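Local coordinates for putative cell surface protein (Streptococcus pyogenes, PDB 4OFQ) that probably serves as a cell-surface adhesin of the antigen I/II family, the fragment being its C-terminal beta-sandwich region, at residues A[199-204]-A[252-257]. Residues are numbered along the deposited sequence; the frame is centred on the assembly and turned at random. Where two conformers were deposited one is given.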
ATOM      1  N   ASP A 199     -31.937  13.234 -12.472  0.50 22.04           N
ATOM      2  CA  ASP A 199     -33.389  13.258 -12.425  0.50 25.26           C
ATOM      3  C   ASP A 199     -33.916  11.850 -12.162  0.50 21.07           C
ATOM      4  O   ASP A 199     -34.913  11.655 -11.471  0.50 20.30           O
ATOM      5  CB  ASP A 199     -33.931  13.775 -13.766  0.50 25.79           C
ATOM      6  CG  ASP A 199     -33.162  13.222 -14.970  0.50 22.57           C
ATOM      7  OD1 ASP A 199     -32.028  12.715 -14.801  0.50 21.07           O
ATOM      8  OD2 ASP A 199     -33.683  13.312 -16.099  0.50 20.81           O
ATOM      9  N   LYS A 200     -33.220  10.870 -12.723  1.00 18.40           N
ATOM     10  CA  LYS A 200     -33.606   9.468 -12.618  1.00 19.51           C
ATOM     11  C   LYS A 200     -32.397   8.601 -12.870  1.00 21.85           C
ATOM     12  O   LYS A 200     -31.458   9.027 -13.546  1.00 22.00           O
ATOM     13  CB  LYS A 200     -34.720   9.135 -13.618  1.00 22.71           C
ATOM     14  CG  LYS A 200     -34.402   9.515 -15.049  1.00 24.37           C
ATOM     15  CD  LYS A 200     -35.680   9.641 -15.864  1.00 29.02           C
ATOM     16  CE  LYS A 200     -35.597  10.818 -16.827  1.00 35.34           C
ATOM     17  NZ  LYS A 200     -36.827  11.661 -16.772  1.00 40.70           N
ATOM     18  N   GLU A 201     -32.425   7.389 -12.324  1.00 16.90           N
ATOM     19  CA  GLU A 201     -31.283   6.471 -12.371  1.00 21.16           C
ATOM     20  C   GLU A 201     -30.601   6.305 -13.739  1.00 28.55           C
ATOM     21  O   GLU A 201     -29.376   6.316 -13.820  1.00 42.28           O
ATOM     22  CB  GLU A 201     -31.663   5.106 -11.801  1.00 23.07           C
ATOM     23  CG  GLU A 201     -30.499   4.127 -11.721  1.00 22.74           C
ATOM     24  CD  GLU A 201     -30.914   2.815 -11.109  1.00 21.15           C
ATOM     25  OE1 GLU A 201     -31.955   2.804 -10.413  1.00 20.60           O
ATOM     26  OE2 GLU A 201     -30.217   1.801 -11.327  1.00 20.83           O
ATOM     27  N   GLY A 202     -31.374   6.166 -14.808  1.00 23.91           N
ATOM     28  CA  GLY A 202     -30.765   6.022 -16.125  1.00 28.76           C
ATOM     29  C   GLY A 202     -30.726   7.304 -16.941  1.00 27.18           C
ATOM     30  O   GLY A 202     -30.527   7.265 -18.154  1.00 28.81           O
ATOM     31  N   GLY A 203     -30.918   8.442 -16.279  1.00 25.26           N
ATOM     32  CA  GLY A 203     -31.060   9.720 -16.959  1.00 22.48           C
ATOM     33  C   GLY A 203     -29.760  10.498 -17.104  1.00 19.95           C
ATOM     34  O   GLY A 203     -28.673   9.942 -16.962  1.00 23.52           O
ATOM     35  N   GLN A 204     -29.888  11.790 -17.401  1.00 24.92           N
ATOM     36  CA  GLN A 204     -28.737  12.664 -17.608  1.00 26.90           C
ATOM     37  C   GLN A 204     -28.408  13.408 -16.318  1.00 19.81           C
ATOM     38  O   GLN A 204     -29.279  13.616 -15.475  1.00 14.75           O
ATOM     39  CB  GLN A 204     -29.024  13.671 -18.727  1.00 38.49           C
ATOM     40  CG  GLN A 204     -27.868  13.847 -19.719  1.00 55.66           C
ATOM     41  CD  GLN A 204     -27.298  15.265 -19.737  1.00 65.18           C
ATOM     42  OE1 GLN A 204     -28.038  16.245 -19.843  1.00 67.50           O
ATOM     43  NE2 GLN A 204     -25.974  15.374 -19.637  1.00 66.39           N
ATOM     44  N   LYS A 252     -34.842   5.908  -0.341  1.00 18.10           N
ATOM     45  CA  LYS A 252     -34.391   4.523  -0.454  1.00 15.93           C
ATOM     46  C   LYS A 252     -33.035   4.454  -1.142  1.00 13.88           C
ATOM     47  O   LYS A 252     -32.579   5.432  -1.734  1.00 15.93           O
ATOM     48  CB  LYS A 252     -35.412   3.712  -1.255  1.00 15.79           C
ATOM     49  CG  LYS A 252     -35.318   3.926  -2.757  1.00 22.55           C
ATOM     50  CD  LYS A 252     -36.201   2.939  -3.507  1.00 31.30           C
ATOM     51  CE  LYS A 252     -35.605   2.564  -4.851  1.00 33.50           C
ATOM     52  NZ  LYS A 252     -34.285   1.888  -4.736  1.00 28.32           N
ATOM     53  N   ASP A 253     -32.375   3.301  -1.064  1.00 13.90           N
ATOM     54  CA  ASP A 253     -31.154   3.136  -1.837  1.00 11.99           C
ATOM     55  C   ASP A 253     -31.161   1.845  -2.634  1.00 12.47           C
ATOM     56  O   ASP A 253     -32.122   1.063  -2.581  1.00 13.74           O
ATOM     57  CB  ASP A 253     -29.909   3.225  -0.949  1.00 11.27           C
ATOM     58  CG  ASP A 253     -29.799   2.060   0.026  1.00 15.81           C
ATOM     59  OD1 ASP A 253     -30.715   1.209   0.067  1.00 21.70           O
ATOM     60  OD2 ASP A 253     -28.791   1.994   0.762  1.00 17.09           O
ATOM     61  N   LYS A 254     -30.091   1.650  -3.390  1.00 16.62           N
ATOM     62  CA  LYS A 254     -29.859   0.411  -4.121  1.00 14.37           C
ATOM     63  C   LYS A 254     -28.353   0.320  -4.324  1.00 13.98           C
ATOM     64  O   LYS A 254     -27.673   1.344  -4.385  1.00 13.10           O
ATOM     65  CB  LYS A 254     -30.577   0.452  -5.479  1.00 17.03           C
ATOM     66  CG  LYS A 254     -30.329  -0.770  -6.351  1.00 24.17           C
ATOM     67  CD  LYS A 254     -31.287  -0.845  -7.546  1.00 29.14           C
ATOM     68  CE  LYS A 254     -31.145   0.359  -8.462  1.00 27.35           C
ATOM     69  NZ  LYS A 254     -31.959   0.208  -9.714  1.00 28.06           N
ATOM     70  N   VAL A 255     -27.821  -0.890  -4.413  1.00 12.27           N
ATOM     71  CA  VAL A 255     -26.386  -1.042  -4.665  1.00 10.59           C
ATOM     72  C   VAL A 255     -26.158  -2.153  -5.702  1.00 11.18           C
ATOM     73  O   VAL A 255     -26.720  -3.253  -5.577  1.00 13.10           O
ATOM     74  CB  VAL A 255     -25.615  -1.319  -3.346  1.00 10.41           C
ATOM     75  CG1 VAL A 255     -26.220  -2.513  -2.611  1.00 11.99           C
ATOM     76  CG2 VAL A 255     -24.125  -1.551  -3.636  1.00 11.29           C
ATOM     77  N   LEU A 256     -25.383  -1.850  -6.746  1.00 10.71           N
ATOM     78  CA  LEU A 256     -25.207  -2.771  -7.869  1.00 13.77           C
ATOM     79  C   LEU A 256     -23.739  -3.071  -8.139  1.00 13.35           C
ATOM     80  O   LEU A 256     -22.885  -2.194  -8.026  1.00 11.49           O
ATOM     81  CB  LEU A 256     -25.801  -2.178  -9.147  1.00 13.69           C
ATOM     82  CG  LEU A 256     -27.268  -1.763  -9.089  1.00 16.22           C
ATOM     83  CD1 LEU A 256     -27.691  -1.102 -10.397  1.00 21.13           C
ATOM     84  CD2 LEU A 256     -28.117  -2.977  -8.798  1.00 13.62           C
ATOM     85  N   ALA A 257     -23.450  -4.300  -8.536  1.00 13.42           N
ATOM     86  CA  ALA A 257     -22.087  -4.639  -8.937  1.00 15.97           C
ATOM     87  C   ALA A 257     -21.748  -3.888 -10.219  1.00 13.96           C
ATOM     88  O   ALA A 257     -22.576  -3.806 -11.128  1.00 13.83           O
ATOM     89  CB  ALA A 257     -21.947  -6.145  -9.136  1.00 16.86           C
TER
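Glu201, at the second position of a type I beta turn from Lys200 to Gly203, and Lys254, on strand 248-257, are the residues of closest backbone approach, yet their CA atoms stay 10.3 Å apart, so side chains alone bridge the gap. The turn is closed by the bond from Gly203 N to Lys200 O, 2.8 Å long, and thereby presents Glu201 to the strand. Its side chain is fully stretched, with CG anti to the backbone N (chi1 -176°) and CD continuing the same line (chi2 178°), which carries the carboxylate across to the lysine. Lys254 also leaves its backbone extended but bends at chi3 (61°), and the two side chains meet at roughly a right angle. The ammonium group forms a salt bridge with the carboxylate: Lys254 NZ donates to the syn lone pair of Glu201 OE1 at 2.7 Å, while a second, weak bond from Lys254 NZ reaches Glu201 OE2 at 2.9 Å. Beside this pair, Leu256 brings CD1 to 4.0 Å from Glu201 OE2, a modest nonpolar flank. Lys252 NZ, 6.2 Å from Glu201 OE1, may add to the positive field around the carboxylate without touching it. The example illustrates a surface salt bridge spanning one face of a beta-sheet: the turn follows strand 194-198, and strand 248-257 forms the opposite outer strand of the same four-stranded antiparallel sheet. Strands 216-222 and 310-318 run between these outer strands, and Phe313 of strand 310-318 touches the side chains of both Glu201 and Leu256.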